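Local coordinates for protein beta-galactosidase (Bacillus circulans, PDB 4MAD) that probably hydrolyses terminal non-reducing beta-D-galactose residues from beta-D-galactosides, as a glycoside hydrolase family 35 enzyme built round a (beta/alpha)8 barrel, at residues E476-R479 with F484-D487; S229-L234 with A241-M246; E46-R51 with I87-K92; Q135-K140 with Q179-Y184; H260-A265 with D314-L319. All coordinates share one frame; numbering follows the deposited sequence.

Contact 1 (E476-R479 with F484-D487); sequences EGVR and FLFD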
# COMPACT_ATOMS: atom_id res chain seq x y z
N GLU A 476 -20.06 -1.95 -14.77
CA GLU A 476 -20.89 -1.91 -15.96
C GLU A 476 -22.29 -1.30 -15.81
O GLU A 476 -22.74 -0.55 -16.63
CB GLU A 476 -21.05 -3.33 -16.47
CG GLU A 476 -19.80 -3.95 -16.98
CD GLU A 476 -19.91 -5.44 -17.29
OE1 GLU A 476 -20.86 -5.87 -17.92
OE2 GLU A 476 -19.04 -6.16 -16.84
N GLY A 477 -23.00 -1.76 -14.81
CA GLY A 477 -24.39 -1.39 -14.66
C GLY A 477 -25.03 -1.84 -13.37
O GLY A 477 -24.46 -2.60 -12.63
N VAL A 478 -26.24 -1.34 -13.14
CA VAL A 478 -27.11 -1.83 -12.09
C VAL A 478 -28.46 -2.21 -12.69
O VAL A 478 -28.97 -1.49 -13.46
CB VAL A 478 -27.33 -0.78 -11.03
CG1 VAL A 478 -28.16 -1.29 -9.95
CG2 VAL A 478 -26.03 -0.26 -10.52
N ARG A 479 -28.99 -3.35 -12.36
CA ARG A 479 -30.22 -3.76 -12.99
C ARG A 479 -31.22 -4.38 -12.04
O ARG A 479 -30.86 -4.93 -11.06
CB ARG A 479 -29.97 -4.69 -14.16
CG ARG A 479 -29.27 -5.92 -13.84
CD ARG A 479 -28.76 -6.61 -15.10
NE ARG A 479 -27.67 -7.54 -14.89
CZ ARG A 479 -27.79 -8.80 -14.53
NH1 ARG A 479 -28.95 -9.36 -14.31
NH2 ARG A 479 -26.73 -9.53 -14.39
N PHE A 484 -31.37 -2.67 -16.91
CA PHE A 484 -30.40 -1.71 -16.48
C PHE A 484 -31.09 -0.41 -16.17
O PHE A 484 -32.00 -0.03 -16.83
CB PHE A 484 -29.39 -1.45 -17.59
CG PHE A 484 -28.36 -2.53 -17.75
CD1 PHE A 484 -27.58 -2.90 -16.72
CD2 PHE A 484 -28.17 -3.16 -18.95
CE1 PHE A 484 -26.63 -3.84 -16.86
CE2 PHE A 484 -27.25 -4.12 -19.08
CZ PHE A 484 -26.47 -4.46 -18.02
N LEU A 485 -30.58 0.28 -15.16
CA LEU A 485 -31.05 1.58 -14.78
C LEU A 485 -30.16 2.68 -15.33
O LEU A 485 -29.00 2.55 -15.30
CB LEU A 485 -31.13 1.68 -13.25
CG LEU A 485 -31.97 0.59 -12.56
CD1 LEU A 485 -31.97 0.77 -11.07
CD2 LEU A 485 -33.33 0.47 -13.09
N PHE A 486 -30.76 3.72 -15.86
CA PHE A 486 -30.05 4.81 -16.44
C PHE A 486 -30.30 6.19 -15.76
O PHE A 486 -31.13 6.32 -14.92
CB PHE A 486 -30.28 4.79 -17.95
CG PHE A 486 -29.76 3.54 -18.62
CD1 PHE A 486 -28.42 3.33 -18.76
CD2 PHE A 486 -30.60 2.57 -19.06
CE1 PHE A 486 -27.94 2.22 -19.36
CE2 PHE A 486 -30.17 1.49 -19.68
CZ PHE A 486 -28.83 1.25 -19.79
N ASP A 487 -29.52 7.18 -16.11
CA ASP A 487 -29.68 8.51 -15.56
C ASP A 487 -29.21 8.61 -14.12
O ASP A 487 -30.00 8.63 -13.23
CB ASP A 487 -31.11 9.04 -15.72
CG ASP A 487 -31.20 10.52 -15.52
OD1 ASP A 487 -30.22 11.12 -15.17
OD2 ASP A 487 -32.26 11.08 -15.75
O HOH W 1 -27.04 0.43 -15.29
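A short antiparallel hairpin brings Arg479 on strand 473-480 opposite Phe484, a non-hydrogen-bonded pair whose CA atoms lie 4.1 Å apart. Past this pair the chains are tied by Leu485 N, which donates to Val478 O at 2.9 Å. The reverse bond does not form: Val478 N and Leu485 O are 5.2 Å apart, and a water fills in, accepting from the amide and donating to the carbonyl. Phe484 CA also turns its hydrogen to Val478 O, so that oxygen takes both an N-H and a weaker C-H contact. The Phe484 ring, with CG anti to the carbonyl carbon (chi1 -76°), reaches back across the partner strand: CE1 packs on the bare CA of Gly477, 4.0 Å away, and sits 3.9 Å from Arg479 CD. The guanidinium stands nearly perpendicular to the ring plane, 88°, and its NE bonds to Gln414 while NH1 reaches Gly481 O in the turn. With an alanine in place of Phe484, Gly477 CA would probably lose its cover and the aliphatic part of Arg479 its neighbour. On its other edge strand 473-480 pairs with strand 409-417, where Glu476 and Gly477 both face Gln414 in a classic beta bulge; strand 483-484, on the opposite side, is an edge of this small sheet within the chain.

Contact 2 (S229-L234 with A241-M246); sequences SAFAQL and APLMCM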
# COMPACT_ATOMS: atom_id res chain seq x y z
N SER A 229 17.97 -24.36 -2.90
CA SER A 229 17.21 -24.65 -4.07
C SER A 229 17.03 -23.43 -4.97
O SER A 229 17.11 -23.48 -6.16
CB SER A 229 15.86 -25.17 -3.63
OG SER A 229 14.97 -25.01 -4.64
N ALA A 230 16.75 -22.32 -4.33
CA ALA A 230 16.50 -21.09 -5.05
C ALA A 230 17.72 -20.61 -5.80
O ALA A 230 17.63 -20.27 -6.97
CB ALA A 230 16.02 -20.04 -4.14
N PHE A 231 18.84 -20.60 -5.13
CA PHE A 231 20.09 -20.24 -5.80
C PHE A 231 20.51 -21.21 -6.90
O PHE A 231 21.06 -20.84 -7.90
CB PHE A 231 21.19 -20.00 -4.80
CG PHE A 231 21.03 -18.75 -3.99
CD1 PHE A 231 20.48 -17.59 -4.51
CD2 PHE A 231 21.48 -18.71 -2.71
CE1 PHE A 231 20.43 -16.46 -3.75
CE2 PHE A 231 21.41 -17.60 -1.98
CZ PHE A 231 20.88 -16.47 -2.48
N ALA A 232 20.20 -22.48 -6.70
CA ALA A 232 20.48 -23.47 -7.70
C ALA A 232 19.71 -23.22 -8.98
O ALA A 232 20.26 -23.32 -10.02
CB ALA A 232 20.20 -24.80 -7.20
N GLN A 233 18.45 -22.88 -8.86
CA GLN A 233 17.64 -22.54 -10.00
C GLN A 233 18.17 -21.34 -10.71
O GLN A 233 18.30 -21.36 -11.88
CB GLN A 233 16.21 -22.24 -9.60
CG GLN A 233 15.34 -23.36 -9.79
CD GLN A 233 15.16 -23.72 -11.24
OE1 GLN A 233 15.84 -23.26 -12.11
NE2 GLN A 233 14.26 -24.51 -11.48
N LEU A 234 18.54 -20.33 -9.95
CA LEU A 234 19.13 -19.14 -10.49
C LEU A 234 20.41 -19.47 -11.24
O LEU A 234 20.59 -19.03 -12.33
CB LEU A 234 19.44 -18.13 -9.41
CG LEU A 234 20.23 -16.89 -9.75
CD1 LEU A 234 19.58 -16.17 -10.82
CD2 LEU A 234 20.47 -16.01 -8.62
N ALA A 241 27.65 -15.18 -11.68
CA ALA A 241 27.44 -13.94 -11.01
C ALA A 241 27.07 -14.15 -9.54
O ALA A 241 26.68 -15.20 -9.18
CB ALA A 241 26.44 -13.16 -11.69
N PRO A 242 27.25 -13.12 -8.74
CA PRO A 242 27.05 -13.24 -7.30
C PRO A 242 25.62 -13.56 -7.02
O PRO A 242 24.80 -13.20 -7.80
CB PRO A 242 27.37 -11.85 -6.78
CG PRO A 242 27.69 -11.06 -7.86
CD PRO A 242 27.90 -11.85 -9.06
N LEU A 243 25.35 -14.20 -5.92
CA LEU A 243 24.00 -14.60 -5.57
C LEU A 243 23.33 -13.59 -4.65
O LEU A 243 23.86 -13.31 -3.65
CB LEU A 243 24.04 -15.93 -4.86
CG LEU A 243 24.72 -17.12 -5.52
CD1 LEU A 243 24.80 -18.32 -4.59
CD2 LEU A 243 23.98 -17.47 -6.77
N MET A 244 22.18 -13.06 -5.02
CA MET A 244 21.46 -12.17 -4.13
C MET A 244 19.97 -12.49 -3.99
O MET A 244 19.31 -12.65 -4.93
CB MET A 244 21.60 -10.72 -4.54
CG MET A 244 21.05 -9.82 -3.51
SD MET A 244 21.64 -8.18 -3.74
CE MET A 244 21.07 -7.40 -2.33
N CYS A 245 19.47 -12.53 -2.77
CA CYS A 245 18.06 -12.62 -2.52
C CYS A 245 17.54 -11.21 -2.37
O CYS A 245 17.75 -10.61 -1.40
CB CYS A 245 17.82 -13.36 -1.23
SG CYS A 245 16.10 -13.46 -0.78
N MET A 246 16.93 -10.68 -3.40
CA MET A 246 16.44 -9.33 -3.36
C MET A 246 15.22 -9.02 -2.47
O MET A 246 15.07 -7.93 -2.05
CB MET A 246 16.28 -8.81 -4.77
CG MET A 246 15.94 -7.44 -4.84
SD MET A 246 17.09 -6.23 -4.23
CE MET A 246 18.59 -6.79 -4.88
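Leu234 N donates to Ala230 O at 3.1 Å, a helical backbone bond on the turn that presents Phe231 and Leu234 to Leu243. No hydrogen bond crosses between the segments; apolar groups do the work. Leu243 CB sits over the centre of the Phe231 ring, 3.9 Å from its centroid and 12° off the normal, a CH-pi contact. From there Leu243 CD1 reaches back over the near end of the ring, 3.8 Å from Phe231 CG, while CD2 turns to meet Leu234 CD2 at 4.2 Å. This is helix 227-237 packing on strand 244-249 inside a beta-alpha-beta unit of the barrel. The ring's far edge looks at the strand backbone, with Phe231 CE1 4.0 Å from Met244 C. Were Phe231 cut back to an alanine, Leu243 is likely to lose the face it rests on and a gap to open between helix and strand. Cys245 bonds through its backbone to Ser281 and Asn283 of the next strand, 281-284, and its side chain lies about 6 Å from that of Glu247, the predicted nucleophile.

Contact 3 (E46-R51 with I87-K92); sequences EYWEDR and IVRFIK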
# COMPACT_ATOMS: atom_id res chain seq x y z
N GLU A 46 8.97 12.46 9.91
CA GLU A 46 9.58 12.84 11.17
C GLU A 46 10.38 11.67 11.74
O GLU A 46 11.30 11.86 12.44
CB GLU A 46 8.50 13.29 12.13
CG GLU A 46 7.93 14.60 11.74
CD GLU A 46 6.80 14.52 10.74
OE1 GLU A 46 6.33 13.46 10.44
OE2 GLU A 46 6.38 15.59 10.32
N TYR A 47 9.91 10.46 11.40
CA TYR A 47 10.47 9.22 11.89
C TYR A 47 11.47 8.48 10.96
O TYR A 47 12.03 7.49 11.34
CB TYR A 47 9.35 8.29 12.34
CG TYR A 47 8.59 8.67 13.59
CD1 TYR A 47 9.17 9.44 14.57
CD2 TYR A 47 7.33 8.20 13.82
CE1 TYR A 47 8.50 9.76 15.69
CE2 TYR A 47 6.66 8.50 14.95
CZ TYR A 47 7.24 9.30 15.89
OH TYR A 47 6.62 9.61 17.06
N TRP A 48 11.72 9.02 9.79
CA TRP A 48 12.58 8.31 8.88
C TRP A 48 13.98 8.10 9.49
O TRP A 48 14.54 7.06 9.40
CB TRP A 48 12.68 9.05 7.54
CG TRP A 48 11.50 9.00 6.67
CD1 TRP A 48 10.48 8.10 6.71
CD2 TRP A 48 11.21 9.85 5.57
NE1 TRP A 48 9.59 8.35 5.73
CE2 TRP A 48 10.01 9.42 5.01
CE3 TRP A 48 11.87 10.93 4.99
CZ2 TRP A 48 9.44 10.05 3.92
CZ3 TRP A 48 11.31 11.54 3.93
CH2 TRP A 48 10.11 11.11 3.40
N GLU A 49 14.51 9.11 10.13
CA GLU A 49 15.84 8.95 10.70
C GLU A 49 15.86 7.88 11.77
O GLU A 49 16.75 7.12 11.86
CB GLU A 49 16.36 10.26 11.26
CG GLU A 49 17.77 10.14 11.82
CD GLU A 49 18.50 11.45 11.92
OE1 GLU A 49 17.93 12.49 11.87
OE2 GLU A 49 19.69 11.42 12.06
N ASP A 50 14.83 7.84 12.56
CA ASP A 50 14.79 6.89 13.64
C ASP A 50 14.87 5.49 13.08
O ASP A 50 15.63 4.69 13.52
CB ASP A 50 13.50 7.02 14.41
CG ASP A 50 13.37 5.99 15.52
OD1 ASP A 50 14.02 6.14 16.53
OD2 ASP A 50 12.64 5.01 15.37
N ARG A 51 14.04 5.20 12.09
CA ARG A 51 14.03 3.87 11.55
C ARG A 51 15.32 3.50 10.87
O ARG A 51 15.79 2.44 11.03
CB ARG A 51 12.84 3.64 10.65
CG ARG A 51 11.57 4.25 11.15
CD ARG A 51 10.90 3.46 12.24
NE ARG A 51 9.50 3.82 12.42
CZ ARG A 51 9.06 4.63 13.37
NH1 ARG A 51 9.89 5.16 14.22
NH2 ARG A 51 7.79 4.93 13.46
N ILE A 87 11.00 11.72 -1.47
CA ILE A 87 11.96 10.67 -1.61
C ILE A 87 13.37 11.19 -1.55
O ILE A 87 14.22 10.58 -0.99
CB ILE A 87 11.67 9.84 -2.85
CG1 ILE A 87 12.49 8.59 -2.85
CG2 ILE A 87 11.86 10.61 -4.07
CD1 ILE A 87 12.24 7.79 -4.02
N VAL A 88 13.57 12.39 -2.04
CA VAL A 88 14.89 12.94 -1.91
C VAL A 88 15.35 13.07 -0.43
O VAL A 88 16.43 12.68 -0.08
CB VAL A 88 14.98 14.23 -2.67
CG1 VAL A 88 16.27 14.92 -2.43
CG2 VAL A 88 14.83 13.97 -4.12
N ARG A 89 14.50 13.56 0.44
CA ARG A 89 14.82 13.69 1.83
C ARG A 89 15.08 12.32 2.43
O ARG A 89 15.98 12.16 3.18
CB ARG A 89 13.67 14.36 2.53
CG ARG A 89 13.87 14.53 4.03
CD ARG A 89 12.63 15.06 4.71
NE ARG A 89 12.72 14.93 6.15
CZ ARG A 89 11.83 15.37 7.01
NH1 ARG A 89 10.74 15.95 6.58
NH2 ARG A 89 12.05 15.22 8.30
N PHE A 90 14.28 11.34 2.05
CA PHE A 90 14.43 10.05 2.64
C PHE A 90 15.80 9.49 2.30
O PHE A 90 16.51 9.06 3.15
CB PHE A 90 13.34 9.12 2.13
CG PHE A 90 13.55 7.67 2.50
CD1 PHE A 90 13.26 7.22 3.73
CD2 PHE A 90 14.02 6.78 1.60
CE1 PHE A 90 13.45 5.94 4.06
CE2 PHE A 90 14.21 5.50 1.94
CZ PHE A 90 13.92 5.09 3.14
N ILE A 91 16.13 9.56 1.02
CA ILE A 91 17.41 9.08 0.58
C ILE A 91 18.63 9.82 1.19
O ILE A 91 19.56 9.23 1.60
CB ILE A 91 17.49 9.05 -0.94
CG1 ILE A 91 16.42 8.08 -1.48
CG2 ILE A 91 18.88 8.70 -1.39
CD1 ILE A 91 16.43 7.95 -2.91
N LYS A 92 18.55 11.12 1.28
CA LYS A 92 19.57 11.89 1.98
C LYS A 92 19.67 11.48 3.43
O LYS A 92 20.70 11.52 3.98
CB LYS A 92 19.29 13.36 1.90
CG LYS A 92 19.65 13.92 0.59
CD LYS A 92 19.15 15.33 0.48
CE LYS A 92 19.79 16.01 -0.64
NZ LYS A 92 19.52 17.42 -0.54
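Trp48 and Phe90 meet at about a right angle, the edge of the phenylalanine ring directed at the face of the indole. They belong to helices 48-58 and 87-97, which lie on the outside of the (beta/alpha)8 barrel, and both side chains also touch Met38 of strand 34-38 beneath them. The planes of the Phe90 ring and the five-membered ring of Trp48 are inclined at 80°, their centroids 5.1 Å apart: a T-shaped pair. With CG anti to its own amide nitrogen (chi1 170°), Phe90 stands its ring over the pyrrole end of the indole and leaves CB above the benzo end. There CB makes a CH-pi contact, 3.8 Å from the centroid of the six-membered ring and 19° off its normal. The indole in turn is held by NE1, which donates to Tyr40 O, so the ring is fixed at its polar end. Arg89 CB lies in the indole plane at its edge, and the extended chain runs on past CZ3 toward the Glu46 end of the other segment. Glu46 OE2 remains 5.8 Å from Arg89 NH1, too far for a salt bridge, though the opposite charges may still attract. The closest aliphatic touch of that arginine is Arg89 CD to Trp48 CZ3, 3.8 Å.

Contact 4 (Q135-K140 with Q179-Y184); sequences QPYLEK and QKYLQY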
# COMPACT_ATOMS: atom_id res chain seq x y z
N GLN A 135 2.11 1.46 -26.62
CA GLN A 135 2.49 2.86 -26.76
C GLN A 135 1.87 3.80 -25.74
O GLN A 135 2.53 4.61 -25.19
CB GLN A 135 2.23 3.39 -28.19
CG GLN A 135 2.76 4.78 -28.47
CD GLN A 135 2.12 5.39 -29.72
OE1 GLN A 135 1.42 4.72 -30.43
NE2 GLN A 135 2.36 6.66 -29.97
N PRO A 136 0.59 3.69 -25.48
CA PRO A 136 0.02 4.60 -24.51
C PRO A 136 0.63 4.36 -23.13
O PRO A 136 0.94 5.25 -22.44
CB PRO A 136 -1.46 4.22 -24.53
CG PRO A 136 -1.65 3.62 -25.74
CD PRO A 136 -0.46 2.91 -26.12
N TYR A 137 0.81 3.11 -22.79
CA TYR A 137 1.39 2.84 -21.49
C TYR A 137 2.83 3.40 -21.39
O TYR A 137 3.15 4.12 -20.52
CB TYR A 137 1.36 1.36 -21.26
CG TYR A 137 2.17 0.84 -20.12
CD1 TYR A 137 1.83 1.10 -18.85
CD2 TYR A 137 3.28 0.09 -20.34
CE1 TYR A 137 2.57 0.64 -17.81
CE2 TYR A 137 4.01 -0.40 -19.32
CZ TYR A 137 3.66 -0.13 -18.05
OH TYR A 137 4.39 -0.59 -17.02
N LEU A 138 3.66 3.12 -22.35
CA LEU A 138 5.04 3.61 -22.31
C LEU A 138 5.18 5.14 -22.29
O LEU A 138 6.08 5.67 -21.70
CB LEU A 138 5.88 2.99 -23.41
CG LEU A 138 6.00 1.48 -23.32
CD1 LEU A 138 6.78 0.84 -24.43
CD2 LEU A 138 6.62 1.15 -22.04
N GLU A 139 4.26 5.81 -22.96
CA GLU A 139 4.28 7.23 -22.99
C GLU A 139 4.10 7.79 -21.58
O GLU A 139 4.68 8.73 -21.24
CB GLU A 139 3.15 7.77 -23.84
CG GLU A 139 3.33 7.52 -25.31
CD GLU A 139 2.35 8.29 -26.20
OE1 GLU A 139 1.47 8.98 -25.67
OE2 GLU A 139 2.46 8.17 -27.44
N LYS A 140 3.22 7.19 -20.82
CA LYS A 140 3.00 7.59 -19.45
C LYS A 140 4.22 7.32 -18.56
O LYS A 140 4.63 8.13 -17.81
CB LYS A 140 1.75 6.92 -18.87
CG LYS A 140 0.47 7.15 -19.64
CD LYS A 140 0.26 8.55 -20.04
CE LYS A 140 -1.14 8.73 -20.64
NZ LYS A 140 -1.28 9.97 -21.32
N GLN A 179 9.69 -9.14 -23.87
CA GLN A 179 11.08 -8.76 -23.92
C GLN A 179 11.30 -7.39 -24.51
O GLN A 179 12.14 -6.67 -24.07
CB GLN A 179 11.96 -9.89 -24.46
CG GLN A 179 13.45 -9.65 -24.40
CD GLN A 179 14.09 -9.83 -23.05
OE1 GLN A 179 13.55 -10.46 -22.16
NE2 GLN A 179 15.27 -9.30 -22.92
N LYS A 180 10.51 -7.02 -25.48
CA LYS A 180 10.63 -5.71 -26.03
C LYS A 180 10.35 -4.68 -24.96
O LYS A 180 11.00 -3.69 -24.90
CB LYS A 180 9.68 -5.50 -27.19
CG LYS A 180 10.17 -5.99 -28.50
CD LYS A 180 9.35 -5.45 -29.66
CE LYS A 180 9.72 -4.03 -30.03
NZ LYS A 180 10.64 -3.87 -31.21
N TYR A 181 9.34 -4.93 -24.16
CA TYR A 181 9.04 -4.03 -23.06
C TYR A 181 10.19 -3.94 -22.05
O TYR A 181 10.57 -2.89 -21.67
CB TYR A 181 7.83 -4.55 -22.32
CG TYR A 181 7.54 -3.94 -20.95
CD1 TYR A 181 7.53 -2.61 -20.75
CD2 TYR A 181 7.23 -4.73 -19.89
CE1 TYR A 181 7.24 -2.09 -19.51
CE2 TYR A 181 6.97 -4.22 -18.68
CZ TYR A 181 6.96 -2.91 -18.48
OH TYR A 181 6.68 -2.44 -17.27
N LEU A 182 10.74 -5.08 -21.65
CA LEU A 182 11.81 -5.07 -20.69
C LEU A 182 13.05 -4.34 -21.23
O LEU A 182 13.67 -3.59 -20.56
CB LEU A 182 12.19 -6.48 -20.31
CG LEU A 182 11.18 -7.26 -19.49
CD1 LEU A 182 11.63 -8.68 -19.25
CD2 LEU A 182 10.91 -6.59 -18.22
N GLN A 183 13.36 -4.58 -22.49
CA GLN A 183 14.46 -3.92 -23.14
C GLN A 183 14.26 -2.45 -23.24
O GLN A 183 15.15 -1.70 -23.04
CB GLN A 183 14.80 -4.58 -24.48
CG GLN A 183 15.32 -5.97 -24.29
CD GLN A 183 15.86 -6.60 -25.52
OE1 GLN A 183 16.14 -5.95 -26.46
NE2 GLN A 183 15.97 -7.90 -25.51
N TYR A 184 13.06 -2.04 -23.54
CA TYR A 184 12.79 -0.65 -23.60
C TYR A 184 12.95 0.00 -22.23
O TYR A 184 13.47 1.07 -22.08
CB TYR A 184 11.40 -0.44 -24.11
CG TYR A 184 11.08 0.99 -24.29
CD1 TYR A 184 11.33 1.62 -25.47
CD2 TYR A 184 10.55 1.73 -23.27
CE1 TYR A 184 11.06 2.92 -25.65
CE2 TYR A 184 10.24 3.04 -23.44
CZ TYR A 184 10.51 3.64 -24.64
OH TYR A 184 10.24 4.97 -24.84
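Tyr137 OH donates to Tyr181 OH, 3.0 Å away, the hydrogen bond that crosses between the two helices. Tyr181 OH is also bonded to Glu169 OE2; the side chain of Glu171, predicted to be the proton donor, is about 11 Å from that of Tyr181. The two rings also touch: Tyr181 CE1 comes up to the edge of the Tyr137 ring, 3.7 Å from Tyr137 CE2, with the planes inclined at 59°. Helices 135-152 and 179-192 are successive outer helices of the (beta/alpha)8 barrel; their segments 135-140 and 179-184 run 17° apart with axes 12.3 Å apart, a gap that long side chains span. Among the apolar contacts Leu138 is central. Leu138 CD2 meets the edge of the Tyr181 ring, 4.1 Å from Tyr181 CD1, whereas Leu138 CD1 lies over the face of the Tyr184 ring, 4.3 Å from its centroid and 20° off the normal. The Tyr184 ring is fixed at its far end, where OH bonds to Asp142 OD2, one turn beyond Leu138 on helix 135-152.

Contact 5 (H260-A265 with D314-L319); sequences HHTRSA and DYDGLL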
# COMPACT_ATOMS: atom_id res chain seq x y z
N HIS A 260 -3.20 -13.27 11.89
CA HIS A 260 -2.03 -12.45 11.71
C HIS A 260 -0.84 -13.36 11.43
O HIS A 260 -0.63 -14.30 12.13
CB HIS A 260 -1.82 -11.64 12.97
CG HIS A 260 -0.57 -10.83 13.01
ND1 HIS A 260 -0.22 -9.94 12.03
CD2 HIS A 260 0.40 -10.74 13.95
CE1 HIS A 260 0.90 -9.35 12.36
NE2 HIS A 260 1.31 -9.82 13.51
N HIS A 261 -0.07 -13.03 10.41
CA HIS A 261 1.10 -13.79 10.05
C HIS A 261 2.28 -13.37 10.85
O HIS A 261 2.63 -12.23 10.88
CB HIS A 261 1.44 -13.64 8.59
CG HIS A 261 0.41 -14.16 7.65
ND1 HIS A 261 -0.65 -13.41 7.22
CD2 HIS A 261 0.28 -15.36 7.05
CE1 HIS A 261 -1.39 -14.12 6.40
NE2 HIS A 261 -0.84 -15.30 6.27
N THR A 262 2.91 -14.35 11.47
CA THR A 262 4.22 -14.19 12.05
C THR A 262 5.16 -15.37 11.78
O THR A 262 4.71 -16.44 11.47
CB THR A 262 4.15 -13.95 13.54
OG1 THR A 262 3.65 -15.09 14.20
CG2 THR A 262 3.30 -12.80 13.85
N ARG A 263 6.45 -15.11 11.85
CA ARG A 263 7.44 -16.14 11.68
C ARG A 263 8.52 -15.96 12.74
O ARG A 263 8.95 -14.87 12.93
CB ARG A 263 8.01 -16.02 10.27
CG ARG A 263 9.07 -17.00 9.93
CD ARG A 263 9.43 -16.92 8.49
NE ARG A 263 10.48 -17.81 8.07
CZ ARG A 263 11.00 -17.83 6.86
NH1 ARG A 263 10.53 -17.01 5.95
NH2 ARG A 263 11.94 -18.69 6.56
N SER A 264 8.94 -17.03 13.40
CA SER A 264 9.87 -16.95 14.51
C SER A 264 11.27 -16.54 14.13
O SER A 264 11.67 -16.77 13.07
CB SER A 264 10.00 -18.28 15.22
OG SER A 264 10.56 -19.21 14.38
N ALA A 265 11.99 -16.00 15.08
CA ALA A 265 13.37 -15.63 14.87
C ALA A 265 14.16 -16.87 14.50
O ALA A 265 14.94 -16.85 13.60
CB ALA A 265 13.87 -15.07 16.08
N ASP A 314 3.02 -4.02 9.42
CA ASP A 314 4.01 -4.36 10.41
C ASP A 314 4.85 -5.45 9.82
O ASP A 314 5.98 -5.34 9.86
CB ASP A 314 3.29 -4.88 11.65
CG ASP A 314 4.23 -5.40 12.76
OD1 ASP A 314 4.35 -4.71 13.75
OD2 ASP A 314 4.72 -6.50 12.64
N TYR A 315 4.25 -6.49 9.26
CA TYR A 315 4.89 -7.51 8.43
C TYR A 315 5.68 -8.52 9.29
O TYR A 315 6.43 -9.27 8.79
CB TYR A 315 5.85 -6.88 7.41
CG TYR A 315 5.96 -7.63 6.12
CD1 TYR A 315 5.22 -7.29 5.04
CD2 TYR A 315 6.80 -8.68 6.00
CE1 TYR A 315 5.31 -7.97 3.88
CE2 TYR A 315 6.91 -9.36 4.86
CZ TYR A 315 6.17 -9.01 3.80
OH TYR A 315 6.31 -9.71 2.67
N ASP A 316 5.52 -8.45 10.59
CA ASP A 316 6.40 -9.19 11.45
C ASP A 316 7.84 -8.77 11.12
O ASP A 316 8.72 -9.54 11.12
CB ASP A 316 6.25 -10.68 11.31
CG ASP A 316 6.77 -11.41 12.52
OD1 ASP A 316 6.81 -10.82 13.57
OD2 ASP A 316 7.08 -12.57 12.39
N GLY A 317 7.99 -7.51 10.85
CA GLY A 317 9.26 -6.95 10.46
C GLY A 317 10.25 -6.90 11.62
O GLY A 317 9.90 -7.16 12.71
N LEU A 318 11.49 -6.57 11.30
CA LEU A 318 12.53 -6.44 12.27
C LEU A 318 12.21 -5.31 13.24
O LEU A 318 12.52 -5.42 14.37
CB LEU A 318 13.87 -6.24 11.62
CG LEU A 318 14.31 -7.34 10.70
CD1 LEU A 318 15.62 -7.04 10.09
CD2 LEU A 318 14.29 -8.66 11.29
N LEU A 319 11.60 -4.25 12.73
CA LEU A 319 10.96 -3.22 13.54
C LEU A 319 9.47 -3.38 13.47
O LEU A 319 8.99 -3.78 12.48
CB LEU A 319 11.28 -1.83 13.04
CG LEU A 319 12.74 -1.54 12.84
CD1 LEU A 319 12.91 -0.12 12.53
CD2 LEU A 319 13.50 -1.92 14.00
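Asp316 points its side chain straight at the backbone of Thr262 and Arg263, joining two loops of the (beta/alpha)8 barrel. Its CB passes 4.0 Å from His261 O. Asp316 CG, anti to the amide nitrogen of its own residue (chi1 -159°), lies 3.8 Å from Thr262 CB; the two side chains cross at about a right angle. OD1 faces the methyl of Thr262, with CG2 4.0 Å off, a contact without polar content. OD2 does the binding: Arg263 N donates to it at 2.7 Å and 174°, a short, straight bond that arrives almost in line with CG-OD2. The same oxygen lies 3.0 Å from Arg263 O, two acceptors brought together, and the salt bridge from Lys328 NZ to OD2 may ease that closeness. Asp316 is held in turn from its own side, since Asp316 N donates to the anti lone pair of Asp314 OD2, 2.9 Å away: an Asx turn. Tyr315 and Asp316 both have positive phi, part of the tight fold that turns the Asp316 side chain toward 260-265. Arg263 runs its extended side chain elsewhere, NE to Ser267 and NH1 to Gly224 O. Immediately beyond, Ser264 caps the start of helix 265-276, while Lys328 belongs to helix 327-339, so the carboxylate lies near the beginnings of both helices.

How the contacts relate
Taken from the N terminus, the five contacts come in series, none nested and none crossing. Contact 3 closes a loop of 35 residues round strand 62-66 and joins two outer helices of the barrel; contact 4 does likewise for the helices flanking strand 163-167. Contact 2 is far more local, six residues between its segments, packing a helix on the strand that follows it. Contact 5 closes the longest loop, 48 residues, spanning helix 265-276 and strand 281-284. Contacts 3 and 5 are the one pair that touch, Arg51 CD meeting Leu319 CD1 at 4.1 Å. Contact 1 is a hairpin in the first all-beta domain, its nearest atoms at least about 21 Å from the others.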